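PDB 4MC3: (2Z,6E)-hedycaryol synthase, which catalyses the magnesium-dependent 1,11-cyclization of (2E,6E)-farnesyl diphosphate, with addition of water, to (2Z,6E)-hedycaryol and diphosphate. Local coordinates for residues 78-81 / 82-85; 249-252 / 253-257; 268-271 / 272-276. All coordinates share one frame; numbering follows the deposited sequence.

Contact 1 of 3, residues 78-81 / 82-85; sequences TFRI and DDQI
Four i to i+4 backbone hydrogen bonds carry the last turns of helix 65-84 from residues 78-81 into 82-85, running from D82 N, D83 N, Q84 N and I85 N to the carbonyl oxygens of T78, F79, R80 and I81; the bond from D83 N to F79 O is the shortest, at 2.8 Å. R80 reaches forward along the helix to two partners, between helices 41-50 and 118-131. Its CG lies anti to the backbone N (chi1 -178°), and a bend at chi2 (57°) turns the rest of the chain toward the following turn, to D83 and Q84. The guanidinium then lies over Q84, its plane only 9° from that of the amide, with NE 3.7 Å from Q84 CD in a stacked contact. NH1 also makes a long salt bridge to D83 OD2 at 3.4 Å, and a water accepts from NH1 (3.1 Å) while giving a weak bond to the same OD2. The other carboxylate oxygen, D83 OD1, pairs with R46 of helix 41-50, and D83 CB sits over one face of the F79 ring, toward its rim. The amide oxygen of Q84 is hydrogen-bonded to T119. On another side of the helix, I81 CG2 meets I85 CD1 at 3.8 Å, beside L104 and I101 of helix 95-107. T78 touches the bound nerolidol, and D82, probably a magnesium ligand as in related cyclases, has OD1 hydrogen-bonded to Y153. The two adjacent aspartates of the DDXXXE motif thus have different surroundings: D82 lies on the side of the helix nearer the pocket, as expected of a metal ligand, whereas D83 has one oxygen paired with R46 and the other with R80, which fixes the turn of its carboxylate.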
ATOM      1  N   THR A  78      -7.117   8.196   3.118  1.00 19.09           N
ATOM      2  CA  THR A  78      -5.939   8.477   2.287  1.00 19.66           C
ATOM      3  C   THR A  78      -6.302   9.062   0.925  1.00 23.45           C
ATOM      4  O   THR A  78      -5.582   9.939   0.428  1.00 22.87           O
ATOM      5  CB  THR A  78      -4.962   7.278   2.214  1.00 24.00           C
ATOM      6  OG1 THR A  78      -5.581   6.197   1.578  1.00 30.84           O
ATOM      7  CG2 THR A  78      -4.551   6.857   3.559  1.00 20.45           C
ATOM      8  N   PHE A  79      -7.457   8.649   0.367  1.00 23.26           N
ATOM      9  CA  PHE A  79      -7.953   9.290  -0.837  1.00 25.13           C
ATOM     10  C   PHE A  79      -8.195  10.756  -0.617  1.00 29.11           C
ATOM     11  O   PHE A  79      -7.793  11.595  -1.459  1.00 29.25           O
ATOM     12  CB  PHE A  79      -9.247   8.663  -1.393  1.00 28.34           C
ATOM     13  CG  PHE A  79      -9.870   9.540  -2.463  1.00 37.62           C
ATOM     14  CD1 PHE A  79     -10.956  10.358  -2.183  1.00 47.87           C
ATOM     15  CD2 PHE A  79      -9.225   9.689  -3.699  1.00 54.92           C
ATOM     16  CE1 PHE A  79     -11.464  11.210  -3.140  1.00 49.23           C
ATOM     17  CE2 PHE A  79      -9.732  10.552  -4.655  1.00 57.41           C
ATOM     18  CZ  PHE A  79     -10.857  11.311  -4.369  1.00 52.62           C
ATOM     19  N   ARG A  80      -8.819  11.093   0.502  1.00 26.78           N
ATOM     20  CA  ARG A  80      -9.121  12.495   0.805  1.00 29.75           C
ATOM     21  C   ARG A  80      -7.840  13.295   1.048  1.00 31.14           C
ATOM     22  O   ARG A  80      -7.715  14.402   0.538  1.00 29.35           O
ATOM     23  CB  ARG A  80     -10.066  12.608   1.975  1.00 33.37           C
ATOM     24  CG  ARG A  80     -10.469  14.039   2.341  1.00 36.86           C
ATOM     25  CD  ARG A  80     -11.108  14.798   1.180  1.00 39.97           C
ATOM     26  NE  ARG A  80     -11.695  16.031   1.690  1.00 39.68           N
ATOM     27  CZ  ARG A  80     -12.215  17.010   0.952  1.00 37.11           C
ATOM     28  NH1 ARG A  80     -12.252  16.933  -0.378  1.00 40.37           N
ATOM     29  NH2 ARG A  80     -12.702  18.071   1.559  1.00 45.33           N
ATOM     30  N   ILE A  81      -6.859  12.709   1.753  1.00 25.96           N
ATOM     31  CA  ILE A  81      -5.565  13.382   1.962  1.00 26.11           C
ATOM     32  C   ILE A  81      -4.936  13.660   0.599  1.00 28.03           C
ATOM     33  O   ILE A  81      -4.468  14.772   0.345  1.00 28.42           O
ATOM     34  CB  ILE A  81      -4.631  12.496   2.814  1.00 24.81           C
ATOM     35  CG1 ILE A  81      -5.101  12.484   4.264  1.00 26.16           C
ATOM     36  CG2 ILE A  81      -3.183  12.995   2.701  1.00 26.99           C
ATOM     37  CD1 ILE A  81      -4.452  11.432   5.123  1.00 25.15           C
ATOM     38  N   ASP A  82      -4.964  12.682  -0.289  1.00 25.34           N
ATOM     39  CA  ASP A  82      -4.339  12.797  -1.609  1.00 28.94           C
ATOM     40  C   ASP A  82      -5.026  13.832  -2.458  1.00 29.40           C
ATOM     41  O   ASP A  82      -4.361  14.591  -3.156  1.00 32.91           O
ATOM     42  CB  ASP A  82      -4.342  11.451  -2.326  1.00 29.71           C
ATOM     43  CG  ASP A  82      -3.570  11.487  -3.627  1.00 37.35           C
ATOM     44  OD1 ASP A  82      -2.304  11.427  -3.593  1.00 35.18           O
ATOM     45  OD2 ASP A  82      -4.226  11.581  -4.685  1.00 38.36           O
ATOM     46  N   ASP A  83      -6.355  13.867  -2.390  1.00 31.90           N
ATOM     47  CA  ASP A  83      -7.161  14.830  -3.115  1.00 36.32           C
ATOM     48  C   ASP A  83      -6.843  16.280  -2.714  1.00 35.79           C
ATOM     49  O   ASP A  83      -6.790  17.166  -3.562  1.00 41.43           O
ATOM     50  CB  ASP A  83      -8.653  14.556  -2.836  1.00 36.43           C
ATOM     51  CG  ASP A  83      -9.577  15.388  -3.704  1.00 42.73           C
ATOM     52  OD1 ASP A  83      -9.527  15.221  -4.935  1.00 55.65           O
ATOM     53  OD2 ASP A  83     -10.341  16.216  -3.155  1.00 55.80           O
ATOM     54  N   GLN A  84      -6.667  16.505  -1.420  1.00 33.44           N
ATOM     55  CA  GLN A  84      -6.454  17.814  -0.849  1.00 39.81           C
ATOM     56  C   GLN A  84      -5.001  18.290  -0.963  1.00 45.47           C
ATOM     57  O   GLN A  84      -4.736  19.486  -0.810  1.00 46.93           O
ATOM     58  CB  GLN A  84      -6.844  17.812   0.620  1.00 39.27           C
ATOM     59  CG  GLN A  84      -8.330  17.762   0.926  1.00 40.28           C
ATOM     60  CD  GLN A  84      -8.535  17.785   2.430  1.00 46.79           C
ATOM     61  OE1 GLN A  84      -8.121  16.855   3.141  1.00 45.74           O
ATOM     62  NE2 GLN A  84      -9.133  18.859   2.933  1.00 51.48           N
ATOM     63  N   ILE A  85      -4.061  17.370  -1.174  1.00 34.56           N
ATOM     64  CA  ILE A  85      -2.655  17.742  -1.417  1.00 38.26           C
ATOM     65  C   ILE A  85      -2.481  18.255  -2.846  1.00 49.43           C
ATOM     66  O   ILE A  85      -2.122  19.404  -3.069  1.00 60.25           O
ATOM     67  CB  ILE A  85      -1.663  16.572  -1.162  1.00 36.30           C
ATOM     68  CG1 ILE A  85      -1.378  16.469   0.326  1.00 44.59           C
ATOM     69  CG2 ILE A  85      -0.348  16.778  -1.937  1.00 45.67           C
ATOM     70  CD1 ILE A  85      -0.739  15.164   0.735  1.00 55.68           C
TER
HETATM   71  O   HOH W   1     -12.272  14.304  -1.948  1.00 90.63           O

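Contact 2 of 3, residues 249-252 / 253-257; sequences SLQE and AVDQV
Q251 folds over D255, one turn further along helix 250-282, and gives it a side-chain hydrogen bond. The glutamine has CG anti to its backbone N and then bends at chi2, which brings the amide round to the aspartate. NE2 donates to D255 OD1 over 2.9 Å with an N-H...O angle of 161°. The bond leaves nearly in the plane of the amide but meets OD1 on its syn side, 30° out of the carboxylate plane, and the two flat groups are turned 35° from each other. The other end of the same amide, OE1, accepts from the backbone N of E5, so both of its polar ends are used and its rotation is fixed. Along the same side, V254 CG1 comes to 4.1 Å from Q251 NE2, while CG2 lies against the L250 carbonyl oxygen at 3.3 Å.

The helix begins here with a capping box. S249 is the N-cap: its OG accepts from E252 N at 3.0 Å, and its own backbone N donates to E252 OE1 at 2.8 Å, which receives it on its anti lone pair. This reciprocal pair satisfies N-H groups at the helix start, where the carboxylate would probably also interact favourably with the helix dipole. Backbone bonds such as that from A253 N to S249 O (2.9 Å) continue the first turn.

Around this start, the N-terminal segment covers one side, with F4 against Q251 and V254 and P7 against V254. Helix 238-246 packs on another, where V239 meets both L250 and V257 and I242 also touches V257.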
ATOM      1  N   SER A 249      12.717   4.918 -26.747  1.00 41.52           N
ATOM      2  CA  SER A 249      11.298   5.121 -27.065  1.00 46.05           C
ATOM      3  C   SER A 249      10.427   4.738 -25.894  1.00 42.02           C
ATOM      4  O   SER A 249      10.893   4.050 -24.973  1.00 45.91           O
ATOM      5  CB  SER A 249      10.873   4.298 -28.276  1.00 49.81           C
ATOM      6  OG  SER A 249      10.661   2.932 -27.957  1.00 48.24           O
ATOM      7  N   LEU A 250       9.166   5.179 -25.932  1.00 43.15           N
ATOM      8  CA  LEU A 250       8.215   4.901 -24.844  1.00 41.64           C
ATOM      9  C   LEU A 250       7.960   3.404 -24.692  1.00 41.56           C
ATOM     10  O   LEU A 250       7.931   2.870 -23.572  1.00 43.27           O
ATOM     11  CB  LEU A 250       6.891   5.634 -25.088  1.00 47.66           C
ATOM     12  CG  LEU A 250       5.823   5.564 -23.995  1.00 53.06           C
ATOM     13  CD1 LEU A 250       6.388   5.861 -22.612  1.00 47.40           C
ATOM     14  CD2 LEU A 250       4.682   6.525 -24.299  1.00 60.55           C
ATOM     15  N   GLN A 251       7.768   2.727 -25.824  1.00 43.11           N
ATOM     16  CA  GLN A 251       7.642   1.282 -25.837  1.00 43.12           C
ATOM     17  C   GLN A 251       8.868   0.561 -25.289  1.00 43.51           C
ATOM     18  O   GLN A 251       8.736  -0.436 -24.576  1.00 39.40           O
ATOM     19  CB  GLN A 251       7.387   0.772 -27.253  1.00 51.81           C
ATOM     20  CG  GLN A 251       7.059  -0.710 -27.289  1.00 47.71           C
ATOM     21  CD  GLN A 251       5.679  -0.988 -26.743  1.00 53.20           C
ATOM     22  OE1 GLN A 251       4.689  -0.518 -27.297  1.00 56.58           O
ATOM     23  NE2 GLN A 251       5.599  -1.729 -25.633  1.00 53.46           N
ATOM     24  N   GLU A 252      10.053   1.044 -25.641  1.00 40.32           N
ATOM     25  CA  GLU A 252      11.278   0.466 -25.148  1.00 38.76           C
ATOM     26  C   GLU A 252      11.371   0.637 -23.622  1.00 36.09           C
ATOM     27  O   GLU A 252      11.802  -0.258 -22.936  1.00 34.86           O
ATOM     28  CB  GLU A 252      12.492   1.078 -25.823  1.00 41.51           C
ATOM     29  CG  GLU A 252      12.668   0.574 -27.261  1.00 46.76           C
ATOM     30  CD  GLU A 252      13.687   1.365 -28.071  1.00 50.45           C
ATOM     31  OE1 GLU A 252      13.802   2.610 -27.890  1.00 52.01           O
ATOM     32  OE2 GLU A 252      14.369   0.728 -28.908  1.00 58.49           O
ATOM     33  N   ALA A 253      10.986   1.794 -23.107  1.00 32.60           N
ATOM     34  CA  ALA A 253      11.014   2.001 -21.650  1.00 27.81           C
ATOM     35  C   ALA A 253       9.986   1.111 -20.939  1.00 31.49           C
ATOM     36  O   ALA A 253      10.263   0.569 -19.858  1.00 32.29           O
ATOM     37  CB  ALA A 253      10.794   3.438 -21.311  1.00 28.86           C
ATOM     38  N   VAL A 254       8.795   0.996 -21.525  1.00 32.58           N
ATOM     39  CA  VAL A 254       7.752   0.104 -21.029  1.00 31.77           C
ATOM     40  C   VAL A 254       8.247  -1.329 -20.981  1.00 35.38           C
ATOM     41  O   VAL A 254       7.996  -2.062 -19.993  1.00 32.72           O
ATOM     42  CB  VAL A 254       6.450   0.197 -21.861  1.00 35.12           C
ATOM     43  CG1 VAL A 254       5.499  -0.966 -21.557  1.00 35.64           C
ATOM     44  CG2 VAL A 254       5.753   1.514 -21.576  1.00 38.64           C
ATOM     45  N   ASP A 255       8.909  -1.758 -22.041  1.00 34.37           N
ATOM     46  CA  ASP A 255       9.372  -3.143 -22.099  1.00 33.91           C
ATOM     47  C   ASP A 255      10.407  -3.411 -21.009  1.00 35.07           C
ATOM     48  O   ASP A 255      10.444  -4.477 -20.424  1.00 33.60           O
ATOM     49  CB  ASP A 255       9.950  -3.459 -23.488  1.00 42.69           C
ATOM     50  CG  ASP A 255       8.899  -3.400 -24.616  1.00 56.60           C
ATOM     51  OD1 ASP A 255       7.683  -3.322 -24.316  1.00 52.29           O
ATOM     52  OD2 ASP A 255       9.296  -3.445 -25.815  1.00 57.92           O
ATOM     53  N   GLN A 256      11.239  -2.426 -20.725  1.00 33.09           N
ATOM     54  CA  GLN A 256      12.204  -2.529 -19.651  1.00 30.56           C
ATOM     55  C   GLN A 256      11.559  -2.580 -18.251  1.00 28.47           C
ATOM     56  O   GLN A 256      12.045  -3.304 -17.368  1.00 29.22           O
ATOM     57  CB  GLN A 256      13.210  -1.416 -19.763  1.00 31.97           C
ATOM     58  CG  GLN A 256      14.067  -1.617 -21.020  1.00 39.27           C
ATOM     59  CD  GLN A 256      15.054  -0.502 -21.238  1.00 43.17           C
ATOM     60  OE1 GLN A 256      14.821   0.418 -22.050  1.00 46.52           O
ATOM     61  NE2 GLN A 256      16.136  -0.539 -20.485  1.00 38.91           N
ATOM     62  N   VAL A 257      10.494  -1.802 -18.052  1.00 25.93           N
ATOM     63  CA  VAL A 257       9.731  -1.891 -16.809  1.00 25.11           C
ATOM     64  C   VAL A 257       9.076  -3.293 -16.690  1.00 27.45           C
ATOM     65  O   VAL A 257       9.078  -3.877 -15.595  1.00 25.55           O
ATOM     66  CB  VAL A 257       8.716  -0.745 -16.657  1.00 25.05           C
ATOM     67  CG1 VAL A 257       7.793  -0.996 -15.467  1.00 25.29           C
ATOM     68  CG2 VAL A 257       9.432   0.589 -16.533  1.00 26.63           C
TER

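Contact 3 of 3, residues 268-271 / 272-276; sequences VLQA and RQELL
The second half of the long helix 250-282 carries an i to i+4 side-chain pair, Q270 with E274. Q270 NE2 donates to E274 OE2 across a short 2.6 Å, but the bond is bent, with an N-H...O angle of 133°. The amide and carboxylate planes stand 75° apart, and OE2 is approached on its syn side from outside the carboxylate plane. E274 runs back toward the preceding turn because its CG lies anti to the carbonyl carbon (chi1 -70°) and the chain beyond is extended; its CG rests 3.4 Å from Q270 O. Elsewhere on the helix, a water donates to L269 O at 2.7 Å and accepts from Q273 NE2 at 2.8 Å, joining that amide to a carbonyl whose direct bond to Q273 N is weak. R272 leads away to A297 and A300 of helix 286-309. With an alanine in place of E274, K208 of helix 204-225 would probably lose its salt-bridge partner and the Q270 amide would be likely to turn more freely. In the glutamate carboxylate, OE1 pairs with the K208 ammonium and OE2 takes the Q270 amide among its partners, so the salt bridge ties helix 250-282 to helix 204-225.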
ATOM      1  N   VAL A 268       9.124 -12.422  -5.393  1.00 24.99           N
ATOM      2  CA  VAL A 268       8.005 -12.819  -4.531  1.00 23.17           C
ATOM      3  C   VAL A 268       7.962 -14.345  -4.359  1.00 28.50           C
ATOM      4  O   VAL A 268       7.835 -14.836  -3.235  1.00 27.52           O
ATOM      5  CB  VAL A 268       6.642 -12.280  -5.021  1.00 25.01           C
ATOM      6  CG1 VAL A 268       5.471 -13.001  -4.361  1.00 24.84           C
ATOM      7  CG2 VAL A 268       6.611 -10.765  -4.740  1.00 24.20           C
ATOM      8  N   LEU A 269       8.093 -15.060  -5.480  1.00 27.94           N
ATOM      9  CA  LEU A 269       8.021 -16.541  -5.489  1.00 31.31           C
ATOM     10  C   LEU A 269       9.137 -17.116  -4.629  1.00 28.63           C
ATOM     11  O   LEU A 269       8.912 -17.977  -3.748  1.00 32.77           O
ATOM     12  CB  LEU A 269       8.055 -17.074  -6.917  1.00 33.07           C
ATOM     13  CG  LEU A 269       6.783 -16.865  -7.741  1.00 33.64           C
ATOM     14  CD1 LEU A 269       7.030 -17.110  -9.228  1.00 36.80           C
ATOM     15  CD2 LEU A 269       5.643 -17.736  -7.216  1.00 32.98           C
ATOM     16  N   GLN A 270      10.336 -16.596  -4.835  1.00 29.65           N
ATOM     17  CA  GLN A 270      11.503 -17.008  -4.044  1.00 31.66           C
ATOM     18  C   GLN A 270      11.343 -16.694  -2.568  1.00 33.64           C
ATOM     19  O   GLN A 270      11.623 -17.531  -1.726  1.00 36.48           O
ATOM     20  CB  GLN A 270      12.780 -16.344  -4.572  1.00 38.52           C
ATOM     21  CG  GLN A 270      14.068 -16.922  -3.973  1.00 54.89           C
ATOM     22  CD  GLN A 270      15.348 -16.188  -4.395  1.00 68.42           C
ATOM     23  OE1 GLN A 270      15.366 -15.417  -5.355  1.00 72.50           O
ATOM     24  NE2 GLN A 270      16.432 -16.434  -3.663  1.00 81.05           N
ATOM     25  N   ALA A 271      10.900 -15.469  -2.241  1.00 29.60           N
ATOM     26  CA  ALA A 271      10.789 -15.059  -0.852  1.00 29.39           C
ATOM     27  C   ALA A 271       9.784 -15.917  -0.069  1.00 25.31           C
ATOM     28  O   ALA A 271       9.920 -16.110   1.152  1.00 31.70           O
ATOM     29  CB  ALA A 271      10.387 -13.603  -0.739  1.00 28.32           C
ATOM     30  N   ARG A 272       8.698 -16.301  -0.743  1.00 27.93           N
ATOM     31  CA  ARG A 272       7.706 -17.170  -0.097  1.00 29.47           C
ATOM     32  C   ARG A 272       8.312 -18.494   0.332  1.00 32.40           C
ATOM     33  O   ARG A 272       8.063 -18.962   1.434  1.00 32.54           O
ATOM     34  CB  ARG A 272       6.498 -17.406  -0.989  1.00 33.70           C
ATOM     35  CG  ARG A 272       5.619 -16.157  -1.073  1.00 31.73           C
ATOM     36  CD  ARG A 272       4.351 -16.435  -1.873  1.00 38.56           C
ATOM     37  NE  ARG A 272       3.402 -17.223  -1.080  1.00 38.55           N
ATOM     38  CZ  ARG A 272       2.254 -17.714  -1.541  1.00 35.44           C
ATOM     39  NH1 ARG A 272       1.886 -17.541  -2.814  1.00 40.41           N
ATOM     40  NH2 ARG A 272       1.471 -18.405  -0.731  1.00 41.16           N
ATOM     41  N   GLN A 273       9.143 -19.061  -0.534  1.00 30.82           N
ATOM     42  CA  GLN A 273       9.833 -20.314  -0.207  1.00 32.81           C
ATOM     43  C   GLN A 273      10.781 -20.109   0.952  1.00 35.15           C
ATOM     44  O   GLN A 273      10.846 -20.924   1.883  1.00 41.54           O
ATOM     45  CB  GLN A 273      10.571 -20.844  -1.444  1.00 40.69           C
ATOM     46  CG  GLN A 273       9.612 -21.420  -2.475  1.00 52.40           C
ATOM     47  CD  GLN A 273       8.517 -22.306  -1.852  1.00 68.61           C
ATOM     48  OE1 GLN A 273       8.804 -23.391  -1.329  1.00 68.73           O
ATOM     49  NE2 GLN A 273       7.258 -21.838  -1.899  1.00 69.78           N
ATOM     50  N   GLU A 274      11.536 -19.019   0.888  1.00 32.41           N
ATOM     51  CA  GLU A 274      12.502 -18.678   1.908  1.00 33.01           C
ATOM     52  C   GLU A 274      11.819 -18.413   3.248  1.00 34.29           C
ATOM     53  O   GLU A 274      12.355 -18.725   4.317  1.00 35.26           O
ATOM     54  CB  GLU A 274      13.350 -17.486   1.449  1.00 38.29           C
ATOM     55  CG  GLU A 274      14.306 -17.849   0.306  1.00 38.45           C
ATOM     56  CD  GLU A 274      14.987 -16.654  -0.326  1.00 44.53           C
ATOM     57  OE1 GLU A 274      14.657 -15.492   0.007  1.00 49.52           O
ATOM     58  OE2 GLU A 274      15.858 -16.877  -1.186  1.00 50.32           O
ATOM     59  N   LEU A 275      10.607 -17.866   3.203  1.00 31.20           N
ATOM     60  CA  LEU A 275       9.884 -17.625   4.425  1.00 31.07           C
ATOM     61  C   LEU A 275       9.538 -18.921   5.150  1.00 30.53           C
ATOM     62  O   LEU A 275       9.670 -19.019   6.362  1.00 34.02           O
ATOM     63  CB  LEU A 275       8.613 -16.839   4.115  1.00 30.33           C
ATOM     64  CG  LEU A 275       7.654 -16.582   5.251  1.00 29.94           C
ATOM     65  CD1 LEU A 275       8.263 -15.782   6.403  1.00 32.58           C
ATOM     66  CD2 LEU A 275       6.392 -15.876   4.735  1.00 29.42           C
ATOM     67  N   LEU A 276       9.099 -19.903   4.394  1.00 34.15           N
ATOM     68  CA  LEU A 276       8.824 -21.210   4.963  1.00 37.26           C
ATOM     69  C   LEU A 276      10.013 -21.774   5.728  1.00 41.03           C
ATOM     70  O   LEU A 276       9.850 -22.300   6.835  1.00 36.97           O
ATOM     71  CB  LEU A 276       8.347 -22.170   3.876  1.00 40.20           C
ATOM     72  CG  LEU A 276       6.976 -21.838   3.292  1.00 42.80           C
ATOM     73  CD1 LEU A 276       6.590 -22.722   2.112  1.00 44.87           C
ATOM     74  CD2 LEU A 276       5.901 -21.915   4.374  1.00 48.14           C
TER
HETATM   75  O   HOH W   2       6.949 -19.794  -3.832  1.00 39.70           O

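Overall arrangement
Contact 1 belongs to the active site of the all-helical class I terpene cyclase fold, whereas contacts 2 and 3 lie further out on a single helix, 250-282. The T78 side chain in contact 1 is about 4 Å from the bound nerolidol and about 4 Å from that of F149, important for stabilizing the cation at C-11. In contact 2, the V254 side chain is about 10 Å from that of S225, probably a magnesium ligand. The V268 side chain in contact 3 is about 14 Å from nerolidol. Contacts 1 and 2 have centres 30 Å apart and nearest atoms about 20 Å apart. Contacts 1 and 3 occupy opposite sides of the chain's centre, their centres 35 Å apart; contacts 2 and 3 are separated by 29 Å between centres.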